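Long-range contact in paenibacillus xanthan lyase (Paenibacillus, PDB 6F2P), which cleaves the polysaccharide xanthan, probably by the beta-elimination typical of polysaccharide lyases: residues Met154-Ala162 and Ser181-Arg190. Residues are numbered along the deposited sequence; the frame is centred on the assembly and turned at random.
Sequences MAAIYYTQA and SGILNKDSAR. With CA (calcium ion), chain F.
The guanidinium of Arg190 lies flat over one face of the Tyr158 ring, planes 16° apart, in a cation-pi stack with Arg190 CZ 4.0 Å from the ring centroid; Arg190 CD adds a CH-pi contact to that face. At the ring edge, near its plane, sits Asp187 OD2. Around the guanidinium edge, Gln161 O receives both NH1 and NH2 of Arg190, end-on, the NH1 bond being 2.8 Å long. The side bearing NE and NH2 grips Ser181 OG, with NE at 3.0 Å; this hydroxyl also bonds to the backbone of Val177 in its own helix. A bend at chi2 (99°) lays the arginine chain along the tyrosine, the two running in opposite directions. The phenol OH of Tyr158 donates to the anti lone pair of Asp187 OD2 (2.6 Å) and accepts a nearly straight bond from Asn185 ND2 (174°), whose amide stands almost perpendicular to the ring. Beside this, Met154 SD packs on Ser181 CB at 3.7 Å. An alanine at Arg190 would strip the Tyr158 face of its cation and is likely to leave Gln161 O without its two donors. Helix 147-160 and the residue after it are thus tied to helices 168-184 and 188-197 and their turn in the alpha-helical domain. Because Gln161 OE1 binds calcium with Ser163 and Glu174, while its NE2 bonds to Gln127 O, the arginine probably helps steady the backbone of a metal ligand.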
# COMPACT_ATOMS: atom_id res chain seq x y z
N MET A 154 -20.71 -37.80 19.21
CA MET A 154 -19.35 -37.55 18.74
C MET A 154 -19.05 -38.33 17.47
O MET A 154 -18.38 -37.82 16.57
CB MET A 154 -18.31 -37.88 19.82
CG MET A 154 -18.32 -36.92 21.01
SD MET A 154 -18.05 -35.18 20.58
CE MET A 154 -19.70 -34.51 20.77
N ALA A 155 -19.57 -39.54 17.38
CA ALA A 155 -19.37 -40.36 16.19
C ALA A 155 -19.93 -39.67 14.96
O ALA A 155 -19.40 -39.80 13.85
CB ALA A 155 -20.01 -41.73 16.36
N ALA A 156 -21.01 -38.91 15.16
CA ALA A 156 -21.61 -38.17 14.06
C ALA A 156 -20.68 -37.05 13.62
O ALA A 156 -20.47 -36.84 12.42
CB ALA A 156 -22.95 -37.62 14.48
N ILE A 157 -20.13 -36.32 14.59
CA ILE A 157 -19.22 -35.22 14.29
C ILE A 157 -17.93 -35.71 13.61
O ILE A 157 -17.52 -35.14 12.61
CB ILE A 157 -18.89 -34.40 15.54
CG1 ILE A 157 -20.18 -33.81 16.11
CG2 ILE A 157 -17.88 -33.30 15.20
CD1 ILE A 157 -19.97 -32.88 17.26
N TYR A 158 -17.31 -36.77 14.13
CA TYR A 158 -16.16 -37.38 13.46
C TYR A 158 -16.49 -37.76 12.02
O TYR A 158 -15.64 -37.71 11.13
CB TYR A 158 -15.69 -38.64 14.17
CG TYR A 158 -14.85 -38.48 15.43
CD1 TYR A 158 -15.24 -37.63 16.45
CD2 TYR A 158 -13.70 -39.24 15.61
CE1 TYR A 158 -14.49 -37.52 17.61
CE2 TYR A 158 -12.95 -39.14 16.75
CZ TYR A 158 -13.34 -38.28 17.75
OH TYR A 158 -12.59 -38.18 18.90
N TYR A 159 -17.73 -38.18 11.80
CA TYR A 159 -18.17 -38.60 10.48
C TYR A 159 -18.23 -37.43 9.50
O TYR A 159 -17.62 -37.48 8.43
CB TYR A 159 -19.53 -39.30 10.56
CG TYR A 159 -20.22 -39.47 9.24
CD1 TYR A 159 -19.69 -40.31 8.27
CD2 TYR A 159 -21.39 -38.79 8.95
CE1 TYR A 159 -20.33 -40.48 7.05
CE2 TYR A 159 -22.04 -38.94 7.74
CZ TYR A 159 -21.50 -39.79 6.79
OH TYR A 159 -22.13 -39.94 5.57
N THR A 160 -18.94 -36.37 9.88
CA THR A 160 -19.05 -35.20 9.01
C THR A 160 -17.78 -34.34 8.99
O THR A 160 -17.48 -33.71 7.99
CB THR A 160 -20.25 -34.33 9.38
OG1 THR A 160 -20.05 -33.75 10.67
CG2 THR A 160 -21.53 -35.14 9.39
N GLN A 161 -17.05 -34.31 10.10
CA GLN A 161 -15.87 -33.45 10.20
C GLN A 161 -14.64 -34.23 10.66
O GLN A 161 -14.27 -34.19 11.85
CB GLN A 161 -16.14 -32.28 11.16
CG GLN A 161 -15.05 -31.23 11.21
CD GLN A 161 -14.73 -30.70 9.84
OE1 GLN A 161 -13.74 -31.09 9.24
NE2 GLN A 161 -15.58 -29.83 9.33
N ALA A 162 -14.00 -34.92 9.72
CA ALA A 162 -12.96 -35.90 10.06
C ALA A 162 -11.57 -35.32 10.19
O ALA A 162 -10.79 -35.77 11.02
CB ALA A 162 -12.95 -37.04 9.06
N SER A 181 -14.68 -31.53 19.78
CA SER A 181 -15.12 -32.91 19.81
C SER A 181 -14.06 -33.80 20.48
O SER A 181 -14.39 -34.65 21.30
CB SER A 181 -15.54 -33.43 18.42
OG SER A 181 -14.54 -33.24 17.44
N GLY A 182 -12.79 -33.55 20.17
CA GLY A 182 -11.70 -34.28 20.80
C GLY A 182 -11.75 -34.19 22.32
O GLY A 182 -11.63 -35.19 23.01
N ILE A 183 -11.93 -32.98 22.84
CA ILE A 183 -12.01 -32.76 24.27
C ILE A 183 -13.21 -33.50 24.88
O ILE A 183 -13.08 -34.17 25.91
CB ILE A 183 -12.15 -31.27 24.57
CG1 ILE A 183 -10.84 -30.55 24.21
CG2 ILE A 183 -12.52 -31.04 26.02
CD1 ILE A 183 -10.81 -29.09 24.58
N LEU A 184 -14.36 -33.37 24.24
CA LEU A 184 -15.57 -34.03 24.70
C LEU A 184 -15.45 -35.55 24.62
O LEU A 184 -15.96 -36.26 25.49
CB LEU A 184 -16.78 -33.55 23.90
CG LEU A 184 -17.13 -32.07 24.05
CD1 LEU A 184 -18.31 -31.74 23.18
CD2 LEU A 184 -17.40 -31.72 25.51
N ASN A 185 -14.79 -36.03 23.57
CA ASN A 185 -14.66 -37.47 23.36
C ASN A 185 -13.39 -38.06 23.97
O ASN A 185 -13.08 -39.24 23.77
CB ASN A 185 -14.71 -37.81 21.87
CG ASN A 185 -15.03 -39.27 21.63
OD1 ASN A 185 -15.84 -39.86 22.35
ND2 ASN A 185 -14.38 -39.87 20.63
N LYS A 186 -12.66 -37.22 24.71
CA LYS A 186 -11.43 -37.64 25.39
C LYS A 186 -10.45 -38.33 24.43
O LYS A 186 -9.96 -39.42 24.70
CB LYS A 186 -11.76 -38.50 26.62
CG LYS A 186 -12.66 -37.76 27.60
CD LYS A 186 -12.63 -38.31 29.02
CE LYS A 186 -13.42 -37.38 29.94
NZ LYS A 186 -13.32 -37.68 31.40
N ASP A 187 -10.16 -37.66 23.32
CA ASP A 187 -9.37 -38.21 22.24
C ASP A 187 -8.18 -37.27 21.98
O ASP A 187 -8.27 -36.35 21.16
CB ASP A 187 -10.26 -38.31 21.01
CG ASP A 187 -9.57 -38.98 19.83
OD1 ASP A 187 -8.33 -39.17 19.86
OD2 ASP A 187 -10.29 -39.31 18.85
N SER A 188 -7.07 -37.48 22.70
CA SER A 188 -5.88 -36.62 22.58
C SER A 188 -5.44 -36.37 21.14
O SER A 188 -5.16 -35.23 20.76
CB SER A 188 -4.71 -37.18 23.38
OG SER A 188 -4.39 -38.50 22.97
N ALA A 189 -5.38 -37.43 20.34
CA ALA A 189 -4.99 -37.30 18.94
C ALA A 189 -5.89 -36.31 18.20
O ALA A 189 -5.42 -35.49 17.40
CB ALA A 189 -5.01 -38.65 18.26
N ARG A 190 -7.19 -36.38 18.48
CA ARG A 190 -8.18 -35.54 17.83
C ARG A 190 -8.00 -34.08 18.26
O ARG A 190 -8.08 -33.18 17.43
CB ARG A 190 -9.59 -36.07 18.11
CG ARG A 190 -10.73 -35.20 17.63
CD ARG A 190 -11.32 -35.67 16.32
NE ARG A 190 -12.60 -35.01 16.07
CZ ARG A 190 -13.19 -34.92 14.88
NH1 ARG A 190 -12.62 -35.45 13.80
NH2 ARG A 190 -14.36 -34.30 14.77
CA CA F . -12.90 -31.31 7.16
O HOH W 1 -14.92 -32.51 6.46
O HOH W 2 -14.55 -29.53 6.39
O HOH W 3 -12.23 -33.62 6.66
O HOH W 4 -12.72 -31.50 4.86